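Local coordinates for ubiquitin-like-conjugating enzyme ATG10 (Saccharomyces cerevisiae, PDB 4EBR), which acts as an E2-like enzyme of autophagy that catalyses the conjugation of ATG12 to ATG5, at residues W25-D30 with S162-E167; H64-L69 with R83-K88. All blocks are in the same frame, centred on the assembly; numbering follows the deposited sequence.

Contact 1 of 2, residues W25-D30 with S162-E167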
loop_
_atom_site.group_PDB
_atom_site.type_symbol
_atom_site.label_atom_id
_atom_site.label_comp_id
_atom_site.label_asym_id
_atom_site.label_seq_id
_atom_site.Cartn_x
_atom_site.Cartn_y
_atom_site.Cartn_z
ATOM N N TRP A 25 8.294 27.696 -1.495
ATOM C CA TRP A 25 6.907 27.483 -1.137
ATOM C C TRP A 25 6.717 28.014 0.276
ATOM O O TRP A 25 7.492 27.684 1.173
ATOM C CB TRP A 25 6.611 25.999 -1.202
ATOM C CG TRP A 25 5.205 25.650 -0.939
ATOM C CD1 TRP A 25 4.134 26.493 -0.948
ATOM C CD2 TRP A 25 4.699 24.350 -0.614
ATOM N NE1 TRP A 25 2.987 25.789 -0.652
ATOM C CE2 TRP A 25 3.309 24.474 -0.442
ATOM C CE3 TRP A 25 5.288 23.093 -0.461
ATOM C CZ2 TRP A 25 2.497 23.390 -0.115
ATOM C CZ3 TRP A 25 4.483 22.020 -0.142
ATOM C CH2 TRP A 25 3.101 22.174 0.026
ATOM N N ALA A 26 5.705 28.855 0.469
ATOM C CA ALA A 26 5.529 29.569 1.742
ATOM C C ALA A 26 5.339 28.624 2.918
ATOM O O ALA A 26 5.935 28.818 3.983
ATOM C CB ALA A 26 4.358 30.538 1.655
ATOM N N LEU A 27 4.512 27.600 2.702
ATOM C CA LEU A 27 4.148 26.625 3.727
ATOM C C LEU A 27 5.311 25.766 4.203
ATOM O O LEU A 27 5.187 25.053 5.196
ATOM C CB LEU A 27 3.075 25.680 3.188
ATOM C CG LEU A 27 1.584 25.970 3.318
ATOM C CD1 LEU A 27 0.828 24.717 2.921
ATOM C CD2 LEU A 27 1.197 26.392 4.732
ATOM N N CYS A 28 6.428 25.802 3.487
ATOM C CA CYS A 28 7.473 24.810 3.709
ATOM C C CYS A 28 8.582 25.258 4.646
ATOM O O CYS A 28 9.384 26.118 4.293
ATOM C CB CYS A 28 8.077 24.374 2.378
ATOM S SG CYS A 28 9.175 22.957 2.536
ATOM N N GLN A 29 8.631 24.652 5.830
ATOM C CA GLN A 29 9.709 24.895 6.778
ATOM C C GLN A 29 11.040 24.381 6.249
ATOM O O GLN A 29 11.999 25.142 6.166
ATOM C CB GLN A 29 9.411 24.242 8.128
ATOM C CG GLN A 29 8.794 25.173 9.157
ATOM C CD GLN A 29 8.718 24.523 10.535
ATOM O OE1 GLN A 29 9.106 23.362 10.709
ATOM N NE2 GLN A 29 8.219 25.270 11.522
ATOM N N ASP A 30 11.108 23.097 5.897
ATOM C CA ASP A 30 12.361 22.529 5.390
ATOM C C ASP A 30 12.223 21.351 4.415
ATOM O O ASP A 30 11.225 20.633 4.413
ATOM C CB ASP A 30 13.328 22.188 6.536
ATOM C CG ASP A 30 12.784 21.132 7.471
ATOM O OD1 ASP A 30 12.594 19.978 7.018
ATOM O OD2 ASP A 30 12.565 21.444 8.665
ATOM N N SER A 162 -2.790 20.424 -4.384
ATOM C CA SER A 162 -4.243 20.444 -4.446
ATOM C C SER A 162 -4.863 20.618 -3.066
ATOM O O SER A 162 -5.805 21.389 -2.917
ATOM C CB SER A 162 -4.752 19.158 -5.072
ATOM O OG SER A 162 -4.209 18.035 -4.386
ATOM N N TRP A 163 -4.383 19.885 -2.068
ATOM C CA TRP A 163 -4.922 20.056 -0.710
ATOM C C TRP A 163 -4.176 21.027 0.218
ATOM O O TRP A 163 -4.710 21.447 1.239
ATOM C CB TRP A 163 -5.127 18.707 -0.024
ATOM C CG TRP A 163 -3.883 17.903 0.105
ATOM C CD1 TRP A 163 -3.225 17.239 -0.893
ATOM C CD2 TRP A 163 -3.151 17.644 1.306
ATOM N NE1 TRP A 163 -2.125 16.588 -0.387
ATOM C CE2 TRP A 163 -2.061 16.817 0.963
ATOM C CE3 TRP A 163 -3.316 18.025 2.643
ATOM C CZ2 TRP A 163 -1.130 16.377 1.907
ATOM C CZ3 TRP A 163 -2.393 17.583 3.579
ATOM C CH2 TRP A 163 -1.314 16.772 3.206
ATOM N N LEU A 164 -2.950 21.378 -0.181
ATOM C CA LEU A 164 -2.124 22.357 0.531
ATOM C C LEU A 164 -2.205 23.799 -0.004
ATOM O O LEU A 164 -2.349 24.736 0.781
ATOM C CB LEU A 164 -0.663 21.897 0.559
ATOM C CG LEU A 164 -0.260 20.995 1.727
ATOM C CD1 LEU A 164 1.216 21.167 2.054
ATOM C CD2 LEU A 164 -1.120 21.278 2.948
ATOM N N GLY A 165 -2.126 23.984 -1.324
ATOM C CA GLY A 165 -2.321 25.305 -1.896
ATOM C C GLY A 165 -0.889 25.742 -2.114
ATOM O O GLY A 165 -0.108 25.753 -1.161
ATOM N N TYR A 166 -0.524 26.081 -3.351
ATOM C CA TYR A 166 0.762 26.744 -3.556
ATOM C C TYR A 166 0.649 28.239 -3.274
ATOM O O TYR A 166 -0.362 28.867 -3.599
ATOM C CB TYR A 166 1.367 26.500 -4.941
ATOM C CG TYR A 166 2.855 26.765 -4.925
ATOM C CD1 TYR A 166 3.731 25.822 -4.415
ATOM C CD2 TYR A 166 3.379 27.969 -5.371
ATOM C CE1 TYR A 166 5.084 26.055 -4.368
ATOM C CE2 TYR A 166 4.737 28.212 -5.328
ATOM C CZ TYR A 166 5.585 27.249 -4.825
ATOM O OH TYR A 166 6.942 27.460 -4.770
ATOM N N GLU A 167 1.696 28.790 -2.663
ATOM C CA GLU A 167 1.684 30.163 -2.178
ATOM C C GLU A 167 3.090 30.640 -1.815
ATOM O O GLU A 167 3.990 30.673 -2.659
ATOM C CB GLU A 167 0.748 30.269 -0.967
ATOM C CG GLU A 167 0.836 29.072 -0.008
ATOM C CD GLU A 167 -0.383 28.942 0.906
ATOM O OE1 GLU A 167 -1.505 28.767 0.377
ATOM O OE2 GLU A 167 -0.221 29.014 2.149
#

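Contact 2 of 2, residues H64-L69 with R83-K88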
loop_
_atom_site.group_PDB
_atom_site.type_symbol
_atom_site.label_atom_id
_atom_site.label_comp_id
_atom_site.label_asym_id
_atom_site.label_seq_id
_atom_site.Cartn_x
_atom_site.Cartn_y
_atom_site.Cartn_z
ATOM N N HIS A 64 1.716 20.171 12.705
ATOM C CA HIS A 64 2.902 20.184 11.854
ATOM C C HIS A 64 2.795 18.974 10.969
ATOM O O HIS A 64 2.656 17.858 11.457
ATOM C CB HIS A 64 4.185 20.160 12.669
ATOM C CG HIS A 64 4.206 21.187 13.749
ATOM N ND1 HIS A 64 3.455 21.068 14.902
ATOM C CD2 HIS A 64 4.842 22.378 13.837
ATOM C CE1 HIS A 64 3.649 22.128 15.662
ATOM N NE2 HIS A 64 4.488 22.937 15.042
ATOM N N ILE A 65 2.863 19.203 9.663
ATOM C CA ILE A 65 2.608 18.164 8.686
ATOM C C ILE A 65 3.933 17.754 8.095
ATOM O O ILE A 65 4.783 18.603 7.818
ATOM C CB ILE A 65 1.647 18.685 7.575
ATOM C CG1 ILE A 65 0.280 18.981 8.182
ATOM C CG2 ILE A 65 1.471 17.686 6.463
ATOM C CD1 ILE A 65 -0.723 19.522 7.211
ATOM N N GLU A 66 4.126 16.456 7.922
ATOM C CA GLU A 66 5.324 15.994 7.274
ATOM C C GLU A 66 4.960 15.172 6.054
ATOM O O GLU A 66 4.101 14.292 6.135
ATOM C CB GLU A 66 6.185 15.192 8.252
ATOM C CG GLU A 66 6.605 16.015 9.457
ATOM C CD GLU A 66 7.608 15.317 10.379
ATOM O OE1 GLU A 66 8.363 16.037 11.086
ATOM O OE2 GLU A 66 7.637 14.064 10.414
ATOM N N LEU A 67 5.600 15.464 4.925
ATOM C CA LEU A 67 5.360 14.698 3.706
ATOM C C LEU A 67 6.628 14.008 3.271
ATOM O O LEU A 67 7.654 14.669 3.081
ATOM C CB LEU A 67 4.925 15.609 2.569
ATOM C CG LEU A 67 3.748 16.547 2.792
ATOM C CD1 LEU A 67 3.447 17.223 1.464
ATOM C CD2 LEU A 67 2.541 15.797 3.304
ATOM N N TYR A 68 6.570 12.689 3.104
ATOM C CA TYR A 68 7.708 11.987 2.539
ATOM C C TYR A 68 7.350 11.497 1.135
ATOM O O TYR A 68 6.450 10.670 0.967
ATOM C CB TYR A 68 8.122 10.836 3.448
ATOM C CG TYR A 68 9.499 10.264 3.174
ATOM C CD1 TYR A 68 10.497 11.026 2.585
ATOM C CD2 TYR A 68 9.800 8.961 3.509
ATOM C CE1 TYR A 68 11.759 10.493 2.338
ATOM C CE2 TYR A 68 11.054 8.424 3.272
ATOM C CZ TYR A 68 12.024 9.190 2.686
ATOM O OH TYR A 68 13.263 8.637 2.463
ATOM N N LEU A 69 8.035 12.032 0.127
ATOM C CA LEU A 69 7.806 11.643 -1.266
ATOM C C LEU A 69 8.767 10.530 -1.596
ATOM O O LEU A 69 9.979 10.721 -1.565
ATOM C CB LEU A 69 8.080 12.810 -2.210
ATOM C CG LEU A 69 7.092 13.973 -2.236
ATOM C CD1 LEU A 69 7.155 14.799 -0.968
ATOM C CD2 LEU A 69 7.371 14.839 -3.446
ATOM N N ARG A 83 2.463 12.145 7.656
ATOM C CA ARG A 83 2.103 12.190 9.072
ATOM C C ARG A 83 1.987 13.610 9.637
ATOM O O ARG A 83 2.405 14.599 9.008
ATOM C CB ARG A 83 3.025 11.334 9.912
ATOM C CG ARG A 83 4.399 11.842 9.961
ATOM C CD ARG A 83 5.245 10.885 10.727
ATOM N NE ARG A 83 6.547 11.475 10.964
ATOM C CZ ARG A 83 7.383 11.073 11.902
ATOM N NH1 ARG A 83 7.043 10.056 12.708
ATOM N NH2 ARG A 83 8.549 11.692 12.021
ATOM N N ILE A 84 1.344 13.712 10.794
ATOM C CA ILE A 84 0.962 15.016 11.318
ATOM C C ILE A 84 1.130 15.100 12.815
ATOM O O ILE A 84 0.588 14.268 13.541
ATOM C CB ILE A 84 -0.508 15.346 10.986
ATOM C CG1 ILE A 84 -0.693 15.509 9.481
ATOM C CG2 ILE A 84 -0.935 16.606 11.721
ATOM C CD1 ILE A 84 -2.129 15.809 9.052
ATOM N N TRP A 85 1.853 16.117 13.271
ATOM C CA TRP A 85 2.006 16.397 14.702
ATOM C C TRP A 85 0.901 17.332 15.172
ATOM O O TRP A 85 0.775 18.449 14.677
ATOM C CB TRP A 85 3.354 17.054 14.975
ATOM C CG TRP A 85 4.539 16.227 14.563
ATOM C CD1 TRP A 85 5.326 16.420 13.477
ATOM C CD2 TRP A 85 5.070 15.083 15.237
ATOM N NE1 TRP A 85 6.317 15.468 13.426
ATOM C CE2 TRP A 85 6.180 14.637 14.499
ATOM C CE3 TRP A 85 4.714 14.391 16.394
ATOM C CZ2 TRP A 85 6.931 13.537 14.874
ATOM C CZ3 TRP A 85 5.465 13.309 16.768
ATOM C CH2 TRP A 85 6.559 12.884 16.010
ATOM N N GLU A 86 0.075 16.883 16.104
ATOM C CA GLU A 86 -0.936 17.780 16.628
ATOM C C GLU A 86 -0.667 18.096 18.072
ATOM O O GLU A 86 -0.256 17.234 18.836
ATOM C CB GLU A 86 -2.349 17.220 16.465
ATOM C CG GLU A 86 -2.695 16.004 17.294
ATOM C CD GLU A 86 -4.161 15.609 17.115
ATOM O OE1 GLU A 86 -5.046 16.235 17.762
ATOM O OE2 GLU A 86 -4.432 14.678 16.317
ATOM N N GLU A 87 -0.864 19.348 18.452
ATOM C CA GLU A 87 -0.732 19.693 19.852
ATOM C C GLU A 87 -2.104 19.571 20.464
ATOM O O GLU A 87 -3.069 20.079 19.930
ATOM C CB GLU A 87 -0.155 21.096 20.012
ATOM C CG GLU A 87 1.240 21.220 19.401
ATOM C CD GLU A 87 1.565 22.628 18.908
ATOM O OE1 GLU A 87 2.727 22.847 18.493
ATOM O OE2 GLU A 87 0.667 23.509 18.928
ATOM N N LYS A 88 -2.204 18.841 21.560
ATOM C CA LYS A 88 -3.487 18.683 22.211
ATOM C C LYS A 88 -3.334 19.284 23.601
ATOM O O LYS A 88 -2.219 19.461 24.083
ATOM C CB LYS A 88 -3.878 17.202 22.247
ATOM C CG LYS A 88 -5.377 16.940 22.346
ATOM C CD LYS A 88 -5.732 15.489 21.963
ATOM C CE LYS A 88 -7.252 15.231 21.980
ATOM N NZ LYS A 88 -7.926 15.561 23.277
#

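Contact 1 of 2, residues W25-D30 with S162-E167
W25 and Y166 form an offset stack. The five-membered ring of W25 and the Y166 ring have centroids 4.5 Å apart, and their planes differ by 18°. Y166 CD1 lies over one face of the indole, toward its rim. L27 CB, from the same turn as W25, sits over the opposite face, toward the rim. CG of W25 is anti to the backbone N (chi1 -176°) and so is set beside Y166, with Y166 CE1 near it. W25 NE1 donates a hydrogen bond to G165 O at 3.1 Å. The bond is bent, with an angle of 142° at the hydrogen. It meets the carbonyl in its plane, on a lone pair. L164 CB is at the edge of the six-membered ring, in its plane, 3.6 Å from W25 CZ2.

The contact ties the type I beta turn W25 to C28, which leads into strand 28-33, to the end of helix 152-164. G165 is the first residue past that helix and has positive phi, where a side chain would press on the preceding carbonyl O. An alanine in place of W25 would probably leave Y166 without its stacking partner and G165 O without this donor.

E167 packs against the turn through its backbone and its side chain. Its CG is 4.0 Å from W25 NE1, and its backbone C is 3.7 Å from A26 CB. The E167 side chain is extended beyond CG and brings OE2 to 3.7 Å from L27 CG. This is an apolar neighbour for a carboxylate oxygen. L27 CD1 also meets L164 CD1 at 3.7 Å, apolar against apolar. Beyond the two segments, the F161 ring is edge-to-face with those of W25 and Y166, and Y166 OH is hydrogen-bonded to I21 O.

Contact 2 of 2, residues H64-L69 with R83-K88
H64 and W85 form a hydrogen-bonded antiparallel pair, and E66 with R83 forms another. Between them I65 and I84 make a non-hydrogen-bonded pair. The segments belong to the beta hairpin of strands 63-72 and 77-90 and run at 169° to each other. In the backbone, E66 N to R83 O is 2.8 Å and R83 N to E66 O is 3.1 Å. H64 and W85 exchange a like pair of bonds. CA-H...O contacts from I84 CA to H64 O and from I65 CA to R83 O add to them.

The apolar contact on the face of I65 and I84 is between their side chains, which lie side by side and point the same way, with I65 CG1 3.8 Å from I84 CG1.

The side chains of H64, E66, R83 and W85 are on the other face of the sheet. E66 and R83 lie side by side and form a salt bridge, E66 OE2 to R83 NE 2.9 Å. R83 NH2 adds a weak bond to the same oxygen. The R83 chain, extended from CG to NE, carries NE out to E66 OE2. W85 NE1 donates to E66 OE1 at 3.2 Å. It comes from above the carboxylate plane, which stands at 89° to the indole. E66 OE1 also makes a salt bridge to R43 on strand 40-44. At the other end, E87 OE1 lies at the edge of the H64 ring, near CE1, while E87 OE2 is hydrogen-bonded to L62 N.

Both oxygens of buried E66 thus have donors, and two arginines pair with it, R83 at OE2 and R43 at OE1, so it is likely to be ionised.

In the fold
The centres of contacts 1 and 2 are about 13 Å apart. They touch directly where W163 CZ2 lies 4.0 Å from L67 CD2. L67 and L69 of strand 63-72 pack on helix 152-164, whose end takes part in contact 1. Strand 40-44 lies between strands 28-33 and 63-72, so one antiparallel sheet reaches both contacts. R43 on that middle strand, the partner of E66, also forms a salt bridge with D30 of the other contact. Along the chain, contact 2 pairs the two arms of a hairpin, while contact 1 brings together distant parts of the sequence. Both lie away from the active-site C135, which binds a mercury ion here together with D136 and C139.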